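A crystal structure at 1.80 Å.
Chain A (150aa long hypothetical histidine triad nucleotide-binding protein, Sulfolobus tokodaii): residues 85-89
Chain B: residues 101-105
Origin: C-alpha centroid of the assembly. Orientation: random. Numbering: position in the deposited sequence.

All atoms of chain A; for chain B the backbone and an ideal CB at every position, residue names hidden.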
ATOM      1  N   GLY A  85      -7.176   9.434   5.684  1.00 23.28           N
ATOM      2  CA  GLY A  85      -7.710  10.786   5.736  1.00 25.33           C
ATOM      3  C   GLY A  85      -8.455  11.192   4.477  1.00 26.69           C
ATOM      4  O   GLY A  85      -8.117  10.762   3.370  1.00 24.38           O
ATOM      5  N   ARG A  86      -9.469  12.037   4.635  1.00 26.55           N
ATOM      6  CA  ARG A  86     -10.245  12.479   3.486  1.00 26.68           C
ATOM      7  C   ARG A  86      -9.409  13.231   2.454  1.00 25.57           C
ATOM      8  O   ARG A  86      -9.670  13.119   1.257  1.00 25.72           O
ATOM      9  CB  ARG A  86     -11.430  13.342   3.939  1.00 30.80           C
ATOM     10  CG  ARG A  86     -11.044  14.613   4.667  1.00 34.07           C
ATOM     11  CD  ARG A  86     -12.288  15.408   5.042  1.00 40.25           C
ATOM     12  NE  ARG A  86     -11.955  16.633   5.762  1.00 44.29           N
ATOM     13  CZ  ARG A  86     -12.849  17.533   6.159  1.00 46.88           C
ATOM     14  NH1 ARG A  86     -14.139  17.350   5.904  1.00 47.65           N
ATOM     15  NH2 ARG A  86     -12.452  18.616   6.814  1.00 47.28           N
ATOM     16  N   SER A  87      -8.397  13.980   2.896  1.00 24.38           N
ATOM     17  CA  SER A  87      -7.567  14.725   1.951  1.00 24.15           C
ATOM     18  C   SER A  87      -6.681  13.807   1.110  1.00 22.55           C
ATOM     19  O   SER A  87      -6.092  14.239   0.122  1.00 21.48           O
ATOM     20  CB  SER A  87      -6.705  15.782   2.669  1.00 25.83           C
ATOM     21  OG  SER A  87      -5.759  15.211   3.559  1.00 26.90           O
ATOM     22  N   ALA A  88      -6.601  12.539   1.499  1.00 23.16           N
ATOM     23  CA  ALA A  88      -5.809  11.565   0.754  1.00 23.33           C
ATOM     24  C   ALA A  88      -6.750  10.691  -0.069  1.00 24.29           C
ATOM     25  O   ALA A  88      -6.321   9.728  -0.704  1.00 24.43           O
ATOM     26  CB  ALA A  88      -4.988  10.699   1.709  1.00 22.04           C
ATOM     27  N   GLY A  89      -8.039  11.025  -0.043  1.00 23.71           N
ATOM     28  CA  GLY A  89      -9.013  10.270  -0.808  1.00 23.39           C
ATOM     29  C   GLY A  89      -9.764   9.179  -0.064  1.00 22.62           C
ATOM     30  O   GLY A  89     -10.499   8.409  -0.682  1.00 23.80           O
TER
ATOM     31  N   UNK B 101       2.285  12.704   1.575  1.00 21.15           N
ATOM     32  CA  UNK B 101       1.469  13.549   2.455  1.00 22.01           C
ATOM     33  C   UNK B 101       0.442  14.417   1.738  1.00 21.81           C
ATOM     34  O   UNK B 101       0.662  14.868   0.613  1.00 22.84           O
ATOM     35  CB  UNK B 101       2.388  14.456   3.276  1.00 22.01           C
ATOM     36  N   UNK B 102      -0.681  14.649   2.406  1.00 22.18           N
ATOM     37  CA  UNK B 102      -1.733  15.491   1.856  1.00 23.65           C
ATOM     38  C   UNK B 102      -2.221  16.442   2.945  1.00 25.88           C
ATOM     39  O   UNK B 102      -2.017  16.194   4.134  1.00 24.35           O
ATOM     40  CB  UNK B 102      -2.885  14.646   1.308  1.00 23.65           C
ATOM     41  N   UNK B 103      -2.856  17.530   2.525  1.00 27.53           N
ATOM     42  CA  UNK B 103      -3.386  18.527   3.450  1.00 29.99           C
ATOM     43  C   UNK B 103      -4.739  18.988   2.938  1.00 32.97           C
ATOM     44  O   UNK B 103      -4.982  19.001   1.731  1.00 32.85           O
ATOM     45  CB  UNK B 103      -2.428  19.709   3.606  1.00 29.99           C
ATOM     46  N   UNK B 104      -5.622  19.366   3.850  1.00 37.14           N
ATOM     47  CA  UNK B 104      -6.930  19.846   3.444  1.00 41.61           C
ATOM     48  C   UNK B 104      -6.773  21.275   2.938  1.00 44.37           C
ATOM     49  O   UNK B 104      -7.581  21.763   2.150  1.00 45.88           O
ATOM     50  CB  UNK B 104      -7.934  19.770   4.596  1.00 41.61           C
ATOM     51  N   UNK B 105      -5.705  21.930   3.382  1.00 46.63           N
ATOM     52  CA  UNK B 105      -5.427  23.289   2.958  1.00 49.96           C
ATOM     53  C   UNK B 105      -4.060  23.362   2.301  1.00 52.54           C
ATOM     54  O   UNK B 105      -3.860  22.829   1.209  1.00 52.32           O
ATOM     55  CB  UNK B 105      -5.506  24.253   4.143  1.00 49.96           C
TER

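Position 101 of chain B lies on a strand, and its CA-to-CB bond points away from chain A; no atom of the other stretch comes within 5.5 Å of the ideal CB. The contact does not constrain identity here. A phi near -67° with psi near 148° is open to many residues and is also compatible with proline. The deposited residue is P101(B), with its ring in the C-gamma exo pucker and no contact to chain A.

Position 102 is much better determined. Its CA-to-CB bond points toward chain A, and the ideal CB sits 3.4 Å from S87(A) O and 4.3 Å from A88(A) N, so chain A's backbone is already close, and a short side chain can reach it. S87(A) also turns its CB toward chain B, in the p rotamer, and offers a hydroxyl. A small polar residue suits the site: serine or threonine, with threonine's branching at CB favoured by the extended angles of -135/160; valine would suit the extended backbone but offer no polar atom to S87(A) OG. The residue is T102(B), chi1 63° (p). Its OG1 lies 2.8 Å from S87(A) OG in a hydrogen bond that either hydroxyl could donate, and packs 3.6 Å from A88(A) CB. A88(A) N is 3.5 Å from the same OG1, but at a poor angle for a hydrogen bond; that amide instead donates to the carbonyl of the residue just before the 3-10 segment (A88(A) N to G85(A) O, 3.0 Å).

At 103 the CA-to-CB bond points away, leaving the choice open to large or small residues. It is W103(B), chi1 -64° (m), whose indole stays clear of chain A; the nearest contact is through its backbone, W103(B) O to S87(A) CB at 3.8 Å.

Position 104 points sideways, with its ideal CB 4.6 Å from S87(A) CB and 5.2 Å from R86(A) NH2. The extended arginine presents a positive charge within reach of a medium-length side chain, so an acid is the natural expectation; glutamine could also offer an acceptor. The residue is E104(B). Its carboxylate meets the guanidinium at the edge, near its plane, in a two-pronged salt bridge: R86(A) NE donates to E104(B) OE2 (3.0 Å, 173°) and R86(A) NH2 to E104(B) OE1 (2.7 Å, 156°). Water 1 extends the link, accepting from S87(A) N at 2.9 Å and donating to E104(B) OE2 at 2.9 Å.

Position 105 is out of reach of chain A. A CB would have room, so several residues are conceivable; the deposited one is G105(B).

Chain B, residues 101-105: PTWEG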
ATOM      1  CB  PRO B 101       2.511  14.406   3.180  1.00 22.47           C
ATOM      2  CG  PRO B 101       3.749  13.544   3.163  1.00 22.58           C
ATOM      3  CD  PRO B 101       3.716  13.004   1.748  1.00 21.00           C
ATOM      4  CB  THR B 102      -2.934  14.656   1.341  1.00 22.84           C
ATOM      5  OG1 THR B 102      -3.536  13.940   2.426  1.00 22.38           O
ATOM      6  CG2 THR B 102      -2.477  13.666   0.278  1.00 23.14           C
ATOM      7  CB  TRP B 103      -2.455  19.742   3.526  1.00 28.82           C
ATOM      8  CG  TRP B 103      -1.102  19.444   4.083  1.00 28.86           C
ATOM      9  CD1 TRP B 103      -0.706  19.555   5.387  1.00 28.43           C
ATOM     10  CD2 TRP B 103       0.032  18.957   3.359  1.00 29.17           C
ATOM     11  NE1 TRP B 103       0.606  19.167   5.517  1.00 30.17           N
ATOM     12  CE2 TRP B 103       1.083  18.796   4.288  1.00 28.95           C
ATOM     13  CE3 TRP B 103       0.262  18.642   2.013  1.00 28.24           C
ATOM     14  CZ2 TRP B 103       2.346  18.330   3.913  1.00 29.62           C
ATOM     15  CZ3 TRP B 103       1.521  18.177   1.641  1.00 30.46           C
ATOM     16  CH2 TRP B 103       2.544  18.027   2.591  1.00 28.90           C
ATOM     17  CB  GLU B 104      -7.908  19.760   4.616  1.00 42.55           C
ATOM     18  CG  GLU B 104      -8.573  18.392   4.710  1.00 46.14           C
ATOM     19  CD  GLU B 104      -9.192  18.118   6.061  1.00 48.92           C
ATOM     20  OE1 GLU B 104      -9.829  19.034   6.620  1.00 51.14           O
ATOM     21  OE2 GLU B 104      -9.050  16.980   6.559  1.00 49.46           O
TER
HETATM   22  O   HOH W   1      -7.579  14.720   5.591  1.00 31.14           O
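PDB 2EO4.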